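PDB 2QJC: diadenosine tetraphosphatase, putative from Trypanosoma brucei, which binds manganese ions and, as a member of the calcineurin-like phosphoesterases, probably hydrolyses phosphate ester or anhydride bonds, diadenosine tetraphosphate being the putative substrate. Local coordinates for residues Y8-T13 / L126-R131; R20-G25 / V41-G46; D48-V53 / K71-Y76; V66-K71 / T117-Y122. One frame throughout, in Å; residues are numbered along the deposited sequence.

In the fold
Contacts 2, 3 and 4 are chained together, 2 with 3 through one sheet and 3 with 4 through helix 63-73; contact 1 lies on the second sheet, and its Ile-130 packs on Val-51 and Tyr-76 of contact 3. All four are partly buried. Contact 3 has no exposed residue among those that touch, whereas contacts 1, 2 and 4 combine buried apolar groups with exposed residues. Contact 2 fastens a helix end to its sheet through an arginine; contact 3 adds a short edge strand by backbone bonds, and contact 1 is again strand pairing. Contact 4 is apolar inside and ionic at its exposed side, with the Tyr-122 hydroxyl bonding back to Ala-75 in contact 3.

Contact 1 (Y8-T13 / L126-R131); sequences YANVVT and LPHIIR
Val-11, Val-12 and Thr-13 pair in parallel with Ile-129, Ile-130 and Arg-131, which makes this a strand-to-strand contact at the border of a mixed sheet, where 11-13 is the outermost strand. The pairing begins at the carbonyl of Asn-10, whose O takes two backbone N-H groups, those of Ile-129 (3.0 Å) and His-128 (2.9 Å). From there the bonds settle into the usual parallel alternation: Val-12 N to Ile-129 O, then Arg-131 N to Val-12 O, each 2.8 Å long.

Side chains line the two faces differently. On the face with Val-12 and Ile-130, CG2 of Val-12 rests against CB of Pro-127 at 3.5 Å, while Ile-130 looks on to Tyr-76 and Val-78 of the neighbouring layer. On the other face, Val-11 CG2 lies against CB of Ile-129, and Val-11 CG1 meets Arg-131 CG at 3.9 Å. Arg-131 and Thr-13 run side by side, the methylene CD of the arginine 3.8 Å from the threonine OG1; a bend at chi3 (86°) then turns NE off this line, and the arginine's NH2 makes a long, weak ion pair with Glu-198.

Before the strands begin, His-128 leans on the incoming chain. Its CB meets the CB of Ala-9 at 3.8 Å, and the CD2 edge of the ring is turned to the backbone N of Asn-10. Such edge pairing closes one border of a sheet in the two-layered, helix-flanked beta sandwich of the calcineurin-like phosphoesterases.

Contact 2 (R20-G25 / V41-G46); sequences RVIIVG and VSFKQG
Arg-20 reaches out from the start of strand 21-24 to the backbone at the end of helix 31-41, and its polar contacts dominate. Arg-20 NH2 gives a short bond of 2.6 Å to the carbonyl O of Val-41, with an angle of 153° at the hydrogen; the donor lies in the carbonyl plane, and the oxygen lies near the plane of the guanidinium. Arg-20 NH1 adds weak bonds to the same Val-41 O and to Ser-42 O, at 3.1 Å and 3.4 Å. An extended chain from CG to NE carries the group this far. Its charge is also met by Asp-48, which forms a salt bridge with NH1 and accepts from the backbone N of Lys-44.

Ser-42, with positive phi (62°), leaves the helix in a Schellman motif. Bound to carbonyls at this C-terminal end, the arginine may also offset its partial negative charge. The chain then turns back toward strand 49-52, completing the beta-alpha-beta crossover whose two strands, 21-24 and 49-52, lie parallel as neighbours.

Apolar contact centres on one methyl group. Ile-22 CD1 and Val-41 CG2 meet tip to tip at 3.3 Å, tighter than usual for two carbons; CG2 occupies the crowded position between backbone N and carbonyl carbon. The same CD1 touches the edge of the Phe-43 ring at CD1, 3.9 Å away, and lies off-centre over one face of the Arg-20 guanidinium. Phe-43 itself extends on to Leu-50 and Leu-73.

Contact 3 (D48-V53 / K71-Y76); sequences DTLVAV and KRLGAY
Thr-49 opens the contact with a light touch: its CG2 lies 4.1 Å from CD2 of Tyr-76, at the edge of the ring and near its plane. Leu-50, the next residue, meets the other segment with both backbone and side chain. Leu-50 O accepts the N-H of Tyr-76 at 2.8 Å, a nearly straight bond of 165°. In the side chain, CG is anti to the backbone N (chi1 -179°) and lies near Ala-75 CB; Leu-50 CB is 3.8 Å from Ala-75 CB, and Leu-50 CD2 brushes Leu-73 CD1 at 4.4 Å. Leu-38 and Leu-70 complete this apolar patch on the helix-covered face of the strand.

Val-51 is paired in parallel register with Tyr-76. Its CA-H points at Tyr-76 O (3.4 Å), and its CG2 crosses the tyrosine's CB on the opposite face of the sheet from Leu-50. Ala-52 follows with the second true bond, its N-H reaching Tyr-76 O at 2.9 Å from above the plane of that carbonyl. Tyr-76 is thus held by bonds through both its N and its O. Beyond the pairing, Val-53 O accepts from ND1 of the manganese ligand His-141, a second-shell link to the metal site.

Helix 63-73 gives way to this connection in a Schellman motif: Gly-74 takes positive phi, Gly-74 N bonds to Lys-71 O at 3.0 Å, and Ala-75 N probably bonds to Leu-70 O. The whole is the close of a beta-alpha-beta unit, strand 49-52, helix 63-73 and strand 76-77, of the metallophosphoesterase fold.

Contact 4 (V66-K71 / T117-Y122); sequences VVRLLK and TDVETY
Arg-68 and Asp-118 meet with their side chains at about a right angle, yet their flat ends lie nearly in one plane, 19° apart, so that the guanidinium grips the carboxylate side-on with two nitrogens. Arg-68 NE donates to the syn lone pair of Asp-118 OD2 at 2.8 Å with an almost straight bond (169°). Arg-68 NH2 reaches Asp-118 OD1 at 3.2 Å, also on the syn side but tilted from the planes. Val-119 CG2 lies over one face of the guanidinium, nearest NE.

Tyr-122 supplies the apolar half. Its CG is anti to the backbone N, and the ring beyond lies oblique to the groups it touches on helix 66-71. Val-67 CG1 lies 3.6 Å from Tyr-122 CD2. Lys-71 CB is 4.0 Å from Tyr-122 CD1, and Leu-70 CB is 3.8 Å from Tyr-122 OH. That hydroxyl bonds to Ala-75 O, which ties the far end of the ring to the connection after the helix. Val-67 CG1 also meets Val-119 CG1 at 3.8 Å. Along one border a water donates to Asp-118 O at 2.8 Å and accepts a weak bond from Lys-71 NZ.

The two helical segments cross at 68° with axes 9.6 Å apart. Helix 63-73 has other neighbours too: Val-66, Leu-69 and Leu-70 touch helix 31-41, and Leu-70 also packs on Leu-50 of strand 49-52. Val-67, Arg-68, Leu-70 and Lys-71 receive helix 117-124, from which the chain runs on into strand 129-132.

Contact 1 (Y8-T13 / L126-R131)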
loop_
_atom_site.group_PDB
_atom_site.type_symbol
_atom_site.label_atom_id
_atom_site.label_comp_id
_atom_site.label_asym_id
_atom_site.label_seq_id
_atom_site.Cartn_x
_atom_site.Cartn_y
_atom_site.Cartn_z
ATOM N N TYR A 8 5.370 6.268 17.533
ATOM C CA TYR A 8 4.770 6.659 16.226
ATOM C C TYR A 8 4.920 5.546 15.186
ATOM O O TYR A 8 5.455 4.470 15.474
ATOM C CB TYR A 8 5.442 7.920 15.685
ATOM C CG TYR A 8 5.488 9.088 16.642
ATOM C CD1 TYR A 8 6.388 9.112 17.706
ATOM C CD2 TYR A 8 4.669 10.199 16.449
ATOM C CE1 TYR A 8 6.479 10.221 18.553
ATOM C CE2 TYR A 8 4.748 11.309 17.284
ATOM C CZ TYR A 8 5.658 11.315 18.332
ATOM O OH TYR A 8 5.761 12.428 19.134
ATOM N N ALA A 9 4.450 5.823 13.973
ATOM C CA ALA A 9 4.529 4.877 12.864
ATOM C C ALA A 9 5.988 4.604 12.497
ATOM O O ALA A 9 6.819 5.510 12.503
ATOM C CB ALA A 9 3.775 5.436 11.656
ATOM N N ASN A 10 6.287 3.354 12.162
ATOM C CA ASN A 10 7.649 2.945 11.813
ATOM C C ASN A 10 8.047 3.276 10.373
ATOM O O ASN A 10 7.341 2.923 9.419
ATOM C CB ASN A 10 7.810 1.445 12.085
ATOM C CG ASN A 10 7.614 1.101 13.560
ATOM O OD1 ASN A 10 7.369 -0.053 13.920
ATOM N ND2 ASN A 10 7.728 2.110 14.420
ATOM N N VAL A 11 9.191 3.945 10.236
ATOM C CA VAL A 11 9.720 4.371 8.941
ATOM C C VAL A 11 11.004 3.653 8.505
ATOM O O VAL A 11 11.956 3.532 9.275
ATOM C CB VAL A 11 10.012 5.901 8.943
ATOM C CG1 VAL A 11 10.496 6.342 7.575
ATOM C CG2 VAL A 11 8.760 6.680 9.344
ATOM N N VAL A 12 11.017 3.190 7.258
ATOM C CA VAL A 12 12.176 2.509 6.679
ATOM C C VAL A 12 12.680 3.346 5.497
ATOM O O VAL A 12 11.891 3.773 4.652
ATOM C CB VAL A 12 11.797 1.079 6.193
ATOM C CG1 VAL A 12 12.845 0.537 5.233
ATOM C CG2 VAL A 12 11.678 0.156 7.381
ATOM N N THR A 13 13.986 3.589 5.451
ATOM C CA THR A 13 14.587 4.377 4.377
ATOM C C THR A 13 15.552 3.549 3.523
ATOM O O THR A 13 16.394 2.821 4.047
ATOM C CB THR A 13 15.325 5.603 4.956
ATOM O OG1 THR A 13 14.378 6.445 5.623
ATOM C CG2 THR A 13 16.012 6.397 3.856
ATOM N N LEU A 126 6.695 -5.790 8.647
ATOM C CA LEU A 126 6.422 -4.681 7.739
ATOM C C LEU A 126 6.349 -3.315 8.416
ATOM O O LEU A 126 5.699 -3.156 9.445
ATOM C CB LEU A 126 5.104 -4.911 6.990
ATOM C CG LEU A 126 4.906 -6.194 6.177
ATOM C CD1 LEU A 126 3.555 -6.116 5.488
ATOM C CD2 LEU A 126 6.026 -6.371 5.145
ATOM N N PRO A 127 7.016 -2.304 7.832
ATOM C CA PRO A 127 6.989 -0.960 8.405
ATOM C C PRO A 127 5.696 -0.282 7.937
ATOM O O PRO A 127 4.945 -0.844 7.131
ATOM C CB PRO A 127 8.229 -0.307 7.808
ATOM C CG PRO A 127 8.251 -0.881 6.424
ATOM C CD PRO A 127 7.903 -2.358 6.654
ATOM N N HIS A 128 5.437 0.919 8.437
ATOM C CA HIS A 128 4.240 1.659 8.055
ATOM C C HIS A 128 4.550 2.573 6.873
ATOM O O HIS A 128 3.688 2.836 6.026
ATOM C CB HIS A 128 3.754 2.510 9.229
ATOM C CG HIS A 128 3.374 1.716 10.438
ATOM N ND1 HIS A 128 2.176 1.039 10.539
ATOM C CD2 HIS A 128 4.035 1.486 11.597
ATOM C CE1 HIS A 128 2.117 0.426 11.709
ATOM N NE2 HIS A 128 3.232 0.681 12.370
ATOM N N ILE A 129 5.788 3.054 6.829
ATOM C CA ILE A 129 6.221 3.971 5.785
ATOM C C ILE A 129 7.586 3.606 5.219
ATOM O O ILE A 129 8.490 3.230 5.958
ATOM C CB ILE A 129 6.298 5.412 6.340
ATOM C CG1 ILE A 129 4.925 5.833 6.868
ATOM C CG2 ILE A 129 6.783 6.376 5.259
ATOM C CD1 ILE A 129 4.943 7.104 7.690
ATOM N N ILE A 130 7.731 3.721 3.903
ATOM C CA ILE A 130 9.009 3.443 3.253
ATOM C C ILE A 130 9.403 4.640 2.396
ATOM O O ILE A 130 8.620 5.106 1.562
ATOM C CB ILE A 130 8.949 2.172 2.365
ATOM C CG1 ILE A 130 8.740 0.938 3.245
ATOM C CG2 ILE A 130 10.256 2.019 1.560
ATOM C CD1 ILE A 130 8.533 -0.343 2.455
ATOM N N ARG A 131 10.611 5.152 2.625
ATOM C CA ARG A 131 11.121 6.290 1.867
ATOM C C ARG A 131 12.113 5.797 0.807
ATOM O O ARG A 131 13.017 5.013 1.112
ATOM C CB ARG A 131 11.827 7.289 2.794
ATOM C CG ARG A 131 10.987 7.798 3.951
ATOM C CD ARG A 131 11.704 8.916 4.723
ATOM N NE ARG A 131 11.476 10.226 4.118
ATOM C CZ ARG A 131 11.899 11.380 4.630
ATOM N NH1 ARG A 131 12.589 11.394 5.762
ATOM N NH2 ARG A 131 11.606 12.525 4.024
#

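Contact 2 (R20-G25 / V41-G46)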
loop_
_atom_site.group_PDB
_atom_site.type_symbol
_atom_site.label_atom_id
_atom_site.label_comp_id
_atom_site.label_asym_id
_atom_site.label_seq_id
_atom_site.Cartn_x
_atom_site.Cartn_y
_atom_site.Cartn_z
ATOM N N ARG A 20 15.399 0.784 -11.023
ATOM C CA ARG A 20 13.979 0.867 -11.329
ATOM C C ARG A 20 13.143 0.356 -10.145
ATOM O O ARG A 20 13.447 -0.691 -9.564
ATOM C CB ARG A 20 13.721 0.028 -12.569
ATOM C CG ARG A 20 12.371 0.156 -13.218
ATOM C CD ARG A 20 12.228 -1.050 -14.143
ATOM N NE ARG A 20 11.042 -1.003 -14.976
ATOM C CZ ARG A 20 10.470 -2.076 -15.509
ATOM N NH1 ARG A 20 10.976 -3.286 -15.286
ATOM N NH2 ARG A 20 9.398 -1.932 -16.272
ATOM N N VAL A 21 12.092 1.095 -9.789
ATOM C CA VAL A 21 11.235 0.710 -8.669
ATOM C C VAL A 21 9.769 0.555 -9.078
ATOM O O VAL A 21 9.198 1.420 -9.735
ATOM C CB VAL A 21 11.335 1.742 -7.522
ATOM C CG1 VAL A 21 10.367 1.366 -6.380
ATOM C CG2 VAL A 21 12.762 1.793 -7.003
ATOM N N ILE A 22 9.168 -0.559 -8.667
ATOM C CA ILE A 22 7.785 -0.861 -8.991
ATOM C C ILE A 22 6.944 -0.911 -7.712
ATOM O O ILE A 22 7.201 -1.704 -6.812
ATOM C CB ILE A 22 7.711 -2.203 -9.754
ATOM C CG1 ILE A 22 8.471 -2.066 -11.081
ATOM C CG2 ILE A 22 6.268 -2.588 -10.025
ATOM C CD1 ILE A 22 8.648 -3.356 -11.816
ATOM N N ILE A 23 5.946 -0.040 -7.642
ATOM C CA ILE A 23 5.066 0.059 -6.482
ATOM C C ILE A 23 3.663 -0.385 -6.887
ATOM O O ILE A 23 3.057 0.184 -7.811
ATOM C CB ILE A 23 5.047 1.511 -5.950
ATOM C CG1 ILE A 23 6.490 1.969 -5.694
ATOM C CG2 ILE A 23 4.222 1.590 -4.665
ATOM C CD1 ILE A 23 6.630 3.429 -5.335
ATOM N N VAL A 24 3.153 -1.400 -6.192
ATOM C CA VAL A 24 1.842 -1.971 -6.509
ATOM C C VAL A 24 0.725 -1.707 -5.496
ATOM O O VAL A 24 0.967 -1.627 -4.292
ATOM C CB VAL A 24 1.977 -3.505 -6.774
ATOM C CG1 VAL A 24 2.736 -4.164 -5.645
ATOM C CG2 VAL A 24 0.601 -4.152 -6.940
ATOM N N GLY A 25 -0.492 -1.545 -6.018
ATOM C CA GLY A 25 -1.663 -1.272 -5.196
ATOM C C GLY A 25 -2.173 -2.466 -4.408
ATOM O O GLY A 25 -1.554 -3.534 -4.418
ATOM N N VAL A 41 5.003 -5.551 -16.503
ATOM C CA VAL A 41 6.007 -4.499 -16.348
ATOM C C VAL A 41 7.394 -5.035 -16.681
ATOM O O VAL A 41 8.381 -4.301 -16.619
ATOM C CB VAL A 41 6.043 -3.923 -14.903
ATOM C CG1 VAL A 41 4.647 -3.498 -14.471
ATOM C CG2 VAL A 41 6.628 -4.947 -13.942
ATOM N N SER A 42 7.459 -6.319 -17.024
ATOM C CA SER A 42 8.721 -6.970 -17.363
ATOM C C SER A 42 9.662 -6.939 -16.164
ATOM O O SER A 42 10.817 -6.521 -16.271
ATOM C CB SER A 42 9.376 -6.273 -18.561
ATOM O OG SER A 42 8.519 -6.287 -19.690
ATOM N N PHE A 43 9.146 -7.388 -15.024
ATOM C CA PHE A 43 9.897 -7.432 -13.776
ATOM C C PHE A 43 11.160 -8.278 -13.927
ATOM O O PHE A 43 11.099 -9.428 -14.364
ATOM C CB PHE A 43 9.018 -8.012 -12.667
ATOM C CG PHE A 43 9.686 -8.059 -11.325
ATOM C CD1 PHE A 43 9.904 -6.893 -10.600
ATOM C CD2 PHE A 43 10.114 -9.270 -10.791
ATOM C CE1 PHE A 43 10.540 -6.935 -9.364
ATOM C CE2 PHE A 43 10.750 -9.321 -9.559
ATOM C CZ PHE A 43 10.965 -8.154 -8.846
ATOM N N LYS A 44 12.303 -7.705 -13.551
ATOM C CA LYS A 44 13.580 -8.406 -13.650
ATOM C C LYS A 44 14.192 -8.601 -12.275
ATOM O O LYS A 44 14.903 -7.729 -11.772
ATOM C CB LYS A 44 14.553 -7.614 -14.529
ATOM C CG LYS A 44 13.944 -7.078 -15.816
ATOM C CD LYS A 44 13.311 -8.185 -16.648
ATOM C CE LYS A 44 14.330 -9.226 -17.083
ATOM N NZ LYS A 44 13.696 -10.257 -17.953
ATOM N N GLN A 45 13.913 -9.744 -11.664
ATOM C CA GLN A 45 14.437 -10.049 -10.340
ATOM C C GLN A 45 15.929 -9.732 -10.265
ATOM O O GLN A 45 16.659 -9.906 -11.239
ATOM C CB GLN A 45 14.199 -11.528 -10.018
ATOM C CG GLN A 45 14.223 -11.861 -8.536
ATOM C CD GLN A 45 13.799 -13.294 -8.263
ATOM O OE1 GLN A 45 12.875 -13.809 -8.895
ATOM N NE2 GLN A 45 14.461 -13.939 -7.308
ATOM N N GLY A 46 16.381 -9.267 -9.107
ATOM C CA GLY A 46 17.786 -8.935 -8.951
ATOM C C GLY A 46 18.097 -7.540 -9.462
ATOM O O GLY A 46 19.069 -6.920 -9.036
#

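Contact 3 (D48-V53 / K71-Y76)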
loop_
_atom_site.group_PDB
_atom_site.type_symbol
_atom_site.label_atom_id
_atom_site.label_comp_id
_atom_site.label_asym_id
_atom_site.label_seq_id
_atom_site.Cartn_x
_atom_site.Cartn_y
_atom_site.Cartn_z
ATOM N N ASP A 48 15.165 -4.976 -10.652
ATOM C CA ASP A 48 14.113 -4.104 -10.143
ATOM C C ASP A 48 13.840 -4.376 -8.671
ATOM O O ASP A 48 14.204 -5.426 -8.136
ATOM C CB ASP A 48 12.808 -4.302 -10.921
ATOM C CG ASP A 48 12.990 -4.144 -12.413
ATOM O OD1 ASP A 48 13.686 -3.195 -12.819
ATOM O OD2 ASP A 48 12.425 -4.959 -13.177
ATOM N N THR A 49 13.196 -3.411 -8.025
ATOM C CA THR A 49 12.826 -3.531 -6.626
ATOM C C THR A 49 11.310 -3.419 -6.613
ATOM O O THR A 49 10.736 -2.569 -7.299
ATOM C CB THR A 49 13.424 -2.399 -5.792
ATOM O OG1 THR A 49 14.841 -2.373 -5.985
ATOM C CG2 THR A 49 13.133 -2.612 -4.313
ATOM N N LEU A 50 10.660 -4.288 -5.854
ATOM C CA LEU A 50 9.206 -4.279 -5.779
ATOM C C LEU A 50 8.755 -3.794 -4.401
ATOM O O LEU A 50 9.319 -4.193 -3.381
ATOM C CB LEU A 50 8.672 -5.690 -6.049
ATOM C CG LEU A 50 7.154 -5.897 -6.052
ATOM C CD1 LEU A 50 6.485 -4.960 -7.067
ATOM C CD2 LEU A 50 6.859 -7.353 -6.397
ATOM N N VAL A 51 7.759 -2.915 -4.378
ATOM C CA VAL A 51 7.230 -2.393 -3.115
ATOM C C VAL A 51 5.698 -2.385 -3.140
ATOM O O VAL A 51 5.096 -1.781 -4.024
ATOM C CB VAL A 51 7.718 -0.944 -2.845
ATOM C CG1 VAL A 51 7.266 -0.489 -1.477
ATOM C CG2 VAL A 51 9.231 -0.861 -2.962
ATOM N N ALA A 52 5.073 -3.060 -2.178
ATOM C CA ALA A 52 3.612 -3.102 -2.085
ATOM C C ALA A 52 3.096 -2.016 -1.140
ATOM O O ALA A 52 3.811 -1.582 -0.239
ATOM C CB ALA A 52 3.159 -4.468 -1.589
ATOM N N VAL A 53 1.855 -1.580 -1.342
ATOM C CA VAL A 53 1.260 -0.554 -0.487
ATOM C C VAL A 53 0.528 -1.185 0.710
ATOM O O VAL A 53 -0.083 -0.489 1.524
ATOM C CB VAL A 53 0.260 0.343 -1.267
ATOM C CG1 VAL A 53 0.975 1.032 -2.441
ATOM C CG2 VAL A 53 -0.941 -0.479 -1.739
ATOM N N LYS A 71 7.838 -12.697 -0.577
ATOM C CA LYS A 71 8.977 -13.103 0.245
ATOM C C LYS A 71 10.115 -13.681 -0.604
ATOM O O LYS A 71 11.264 -13.259 -0.480
ATOM C CB LYS A 71 8.540 -14.142 1.283
ATOM C CG LYS A 71 9.674 -14.693 2.139
ATOM C CD LYS A 71 9.142 -15.691 3.162
ATOM C CE LYS A 71 10.265 -16.383 3.928
ATOM N NZ LYS A 71 11.179 -15.423 4.614
ATOM N N ARG A 72 9.795 -14.644 -1.467
ATOM C CA ARG A 72 10.812 -15.260 -2.314
ATOM C C ARG A 72 11.431 -14.236 -3.263
ATOM O O ARG A 72 12.575 -14.391 -3.690
ATOM C CB ARG A 72 10.214 -16.427 -3.117
ATOM C CG ARG A 72 9.357 -16.009 -4.307
ATOM C CD ARG A 72 8.176 -16.959 -4.519
ATOM N NE ARG A 72 8.508 -18.189 -5.238
ATOM C CZ ARG A 72 8.845 -18.240 -6.525
ATOM N NH1 ARG A 72 8.906 -17.126 -7.246
ATOM N NH2 ARG A 72 9.093 -19.409 -7.102
ATOM N N LEU A 73 10.678 -13.189 -3.591
ATOM C CA LEU A 73 11.174 -12.148 -4.492
ATOM C C LEU A 73 12.005 -11.083 -3.793
ATOM O O LEU A 73 12.628 -10.250 -4.447
ATOM C CB LEU A 73 10.013 -11.468 -5.222
ATOM C CG LEU A 73 9.310 -12.292 -6.298
ATOM C CD1 LEU A 73 8.175 -11.478 -6.895
ATOM C CD2 LEU A 73 10.310 -12.694 -7.376
ATOM N N GLY A 74 12.020 -11.114 -2.466
ATOM C CA GLY A 74 12.774 -10.122 -1.716
ATOM C C GLY A 74 12.071 -8.774 -1.746
ATOM O O GLY A 74 12.663 -7.740 -1.439
ATOM N N ALA A 75 10.792 -8.800 -2.106
ATOM C CA ALA A 75 9.973 -7.595 -2.203
ATOM C C ALA A 75 9.664 -6.917 -0.871
ATOM O O ALA A 75 9.579 -7.568 0.175
ATOM C CB ALA A 75 8.665 -7.926 -2.917
ATOM N N TYR A 76 9.487 -5.597 -0.928
ATOM C CA TYR A 76 9.151 -4.791 0.246
ATOM C C TYR A 76 7.648 -4.521 0.275
ATOM O O TYR A 76 6.939 -4.758 -0.703
ATOM C CB TYR A 76 9.875 -3.443 0.193
ATOM C CG TYR A 76 11.335 -3.497 0.561
ATOM C CD1 TYR A 76 11.742 -3.414 1.892
ATOM C CD2 TYR A 76 12.315 -3.629 -0.424
ATOM C CE1 TYR A 76 13.092 -3.458 2.236
ATOM C CE2 TYR A 76 13.673 -3.677 -0.091
ATOM C CZ TYR A 76 14.051 -3.590 1.238
ATOM O OH TYR A 76 15.385 -3.647 1.574
#

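Contact 4 (V66-K71 / T117-Y122)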
loop_
_atom_site.group_PDB
_atom_site.type_symbol
_atom_site.label_atom_id
_atom_site.label_comp_id
_atom_site.label_asym_id
_atom_site.label_seq_id
_atom_site.Cartn_x
_atom_site.Cartn_y
_atom_site.Cartn_z
ATOM N N VAL A 66 0.257 -14.988 -2.024
ATOM C CA VAL A 66 0.658 -13.614 -2.291
ATOM C C VAL A 66 1.855 -13.225 -1.440
ATOM O O VAL A 66 2.835 -12.671 -1.942
ATOM C CB VAL A 66 -0.492 -12.625 -1.979
ATOM C CG1 VAL A 66 0.070 -11.223 -1.723
ATOM C CG2 VAL A 66 -1.473 -12.596 -3.133
ATOM N N VAL A 67 1.767 -13.525 -0.149
ATOM C CA VAL A 67 2.815 -13.180 0.792
ATOM C C VAL A 67 4.092 -13.977 0.586
ATOM O O VAL A 67 5.192 -13.446 0.755
ATOM C CB VAL A 67 2.300 -13.339 2.241
ATOM C CG1 VAL A 67 3.427 -13.162 3.239
ATOM C CG2 VAL A 67 1.198 -12.306 2.500
ATOM N N ARG A 68 3.948 -15.245 0.211
ATOM C CA ARG A 68 5.107 -16.100 -0.030
ATOM C C ARG A 68 5.825 -15.717 -1.320
ATOM O O ARG A 68 7.040 -15.850 -1.423
ATOM C CB ARG A 68 4.676 -17.569 -0.078
ATOM C CG ARG A 68 4.567 -18.190 1.298
ATOM C CD ARG A 68 3.788 -19.490 1.275
ATOM N NE ARG A 68 3.813 -20.133 2.586
ATOM C CZ ARG A 68 2.938 -21.049 2.985
ATOM N NH1 ARG A 68 1.962 -21.433 2.171
ATOM N NH2 ARG A 68 3.033 -21.571 4.202
ATOM N N LEU A 69 5.067 -15.250 -2.304
ATOM C CA LEU A 69 5.649 -14.822 -3.565
ATOM C C LEU A 69 6.513 -13.589 -3.303
ATOM O O LEU A 69 7.666 -13.513 -3.738
ATOM C CB LEU A 69 4.547 -14.475 -4.573
ATOM C CG LEU A 69 5.020 -13.812 -5.874
ATOM C CD1 LEU A 69 6.049 -14.703 -6.557
ATOM C CD2 LEU A 69 3.848 -13.577 -6.791
ATOM N N LEU A 70 5.948 -12.622 -2.588
ATOM C CA LEU A 70 6.673 -11.398 -2.268
ATOM C C LEU A 70 7.933 -11.710 -1.465
ATOM O O LEU A 70 8.974 -11.071 -1.655
ATOM C CB LEU A 70 5.768 -10.433 -1.495
ATOM C CG LEU A 70 4.560 -9.949 -2.306
ATOM C CD1 LEU A 70 3.623 -9.136 -1.429
ATOM C CD2 LEU A 70 5.046 -9.127 -3.497
ATOM N N LYS A 71 7.838 -12.697 -0.577
ATOM C CA LYS A 71 8.977 -13.103 0.245
ATOM C C LYS A 71 10.115 -13.681 -0.604
ATOM O O LYS A 71 11.264 -13.259 -0.480
ATOM C CB LYS A 71 8.540 -14.142 1.283
ATOM C CG LYS A 71 9.674 -14.693 2.139
ATOM C CD LYS A 71 9.142 -15.691 3.162
ATOM C CE LYS A 71 10.265 -16.383 3.928
ATOM N NZ LYS A 71 11.179 -15.423 4.614
ATOM N N THR A 117 3.274 -19.879 10.169
ATOM C CA THR A 117 4.374 -19.130 10.765
ATOM C C THR A 117 5.122 -18.189 9.822
ATOM O O THR A 117 5.270 -17.001 10.119
ATOM C CB THR A 117 5.401 -20.094 11.414
ATOM O OG1 THR A 117 4.769 -20.810 12.484
ATOM C CG2 THR A 117 6.600 -19.318 11.971
ATOM N N ASP A 118 5.602 -18.714 8.696
ATOM C CA ASP A 118 6.342 -17.892 7.752
ATOM C C ASP A 118 5.539 -16.660 7.327
ATOM O O ASP A 118 6.025 -15.532 7.436
ATOM C CB ASP A 118 6.767 -18.722 6.535
ATOM C CG ASP A 118 5.594 -19.271 5.752
ATOM O OD1 ASP A 118 4.670 -19.840 6.365
ATOM O OD2 ASP A 118 5.605 -19.142 4.512
ATOM N N VAL A 119 4.309 -16.870 6.865
ATOM C CA VAL A 119 3.462 -15.757 6.452
ATOM C C VAL A 119 3.346 -14.733 7.587
ATOM O O VAL A 119 3.607 -13.546 7.399
ATOM C CB VAL A 119 2.043 -16.240 6.069
ATOM C CG1 VAL A 119 1.160 -15.047 5.709
ATOM C CG2 VAL A 119 2.123 -17.212 4.896
ATOM N N GLU A 120 2.961 -15.206 8.767
ATOM C CA GLU A 120 2.811 -14.338 9.929
ATOM C C GLU A 120 4.097 -13.564 10.229
ATOM O O GLU A 120 4.052 -12.410 10.667
ATOM C CB GLU A 120 2.410 -15.172 11.146
ATOM C CG GLU A 120 2.319 -14.399 12.443
ATOM C CD GLU A 120 1.983 -15.299 13.615
ATOM O OE1 GLU A 120 0.938 -15.984 13.559
ATOM O OE2 GLU A 120 2.763 -15.331 14.592
ATOM N N THR A 121 5.238 -14.203 9.988
ATOM C CA THR A 121 6.528 -13.573 10.234
ATOM C C THR A 121 6.802 -12.441 9.251
ATOM O O THR A 121 7.267 -11.374 9.649
ATOM C CB THR A 121 7.669 -14.609 10.157
ATOM O OG1 THR A 121 7.541 -15.529 11.245
ATOM C CG2 THR A 121 9.021 -13.931 10.239
ATOM N N TYR A 122 6.504 -12.675 7.975
ATOM C CA TYR A 122 6.717 -11.668 6.939
ATOM C C TYR A 122 5.894 -10.420 7.225
ATOM O O TYR A 122 6.400 -9.301 7.119
ATOM C CB TYR A 122 6.336 -12.215 5.558
ATOM C CG TYR A 122 6.536 -11.221 4.430
ATOM C CD1 TYR A 122 7.763 -11.111 3.773
ATOM C CD2 TYR A 122 5.505 -10.364 4.043
ATOM C CE1 TYR A 122 7.958 -10.165 2.747
ATOM C CE2 TYR A 122 5.687 -9.411 3.027
ATOM C CZ TYR A 122 6.910 -9.319 2.385
ATOM O OH TYR A 122 7.078 -8.384 1.385
HETATM O O HOH W 1 8.401 -14.611 6.227
#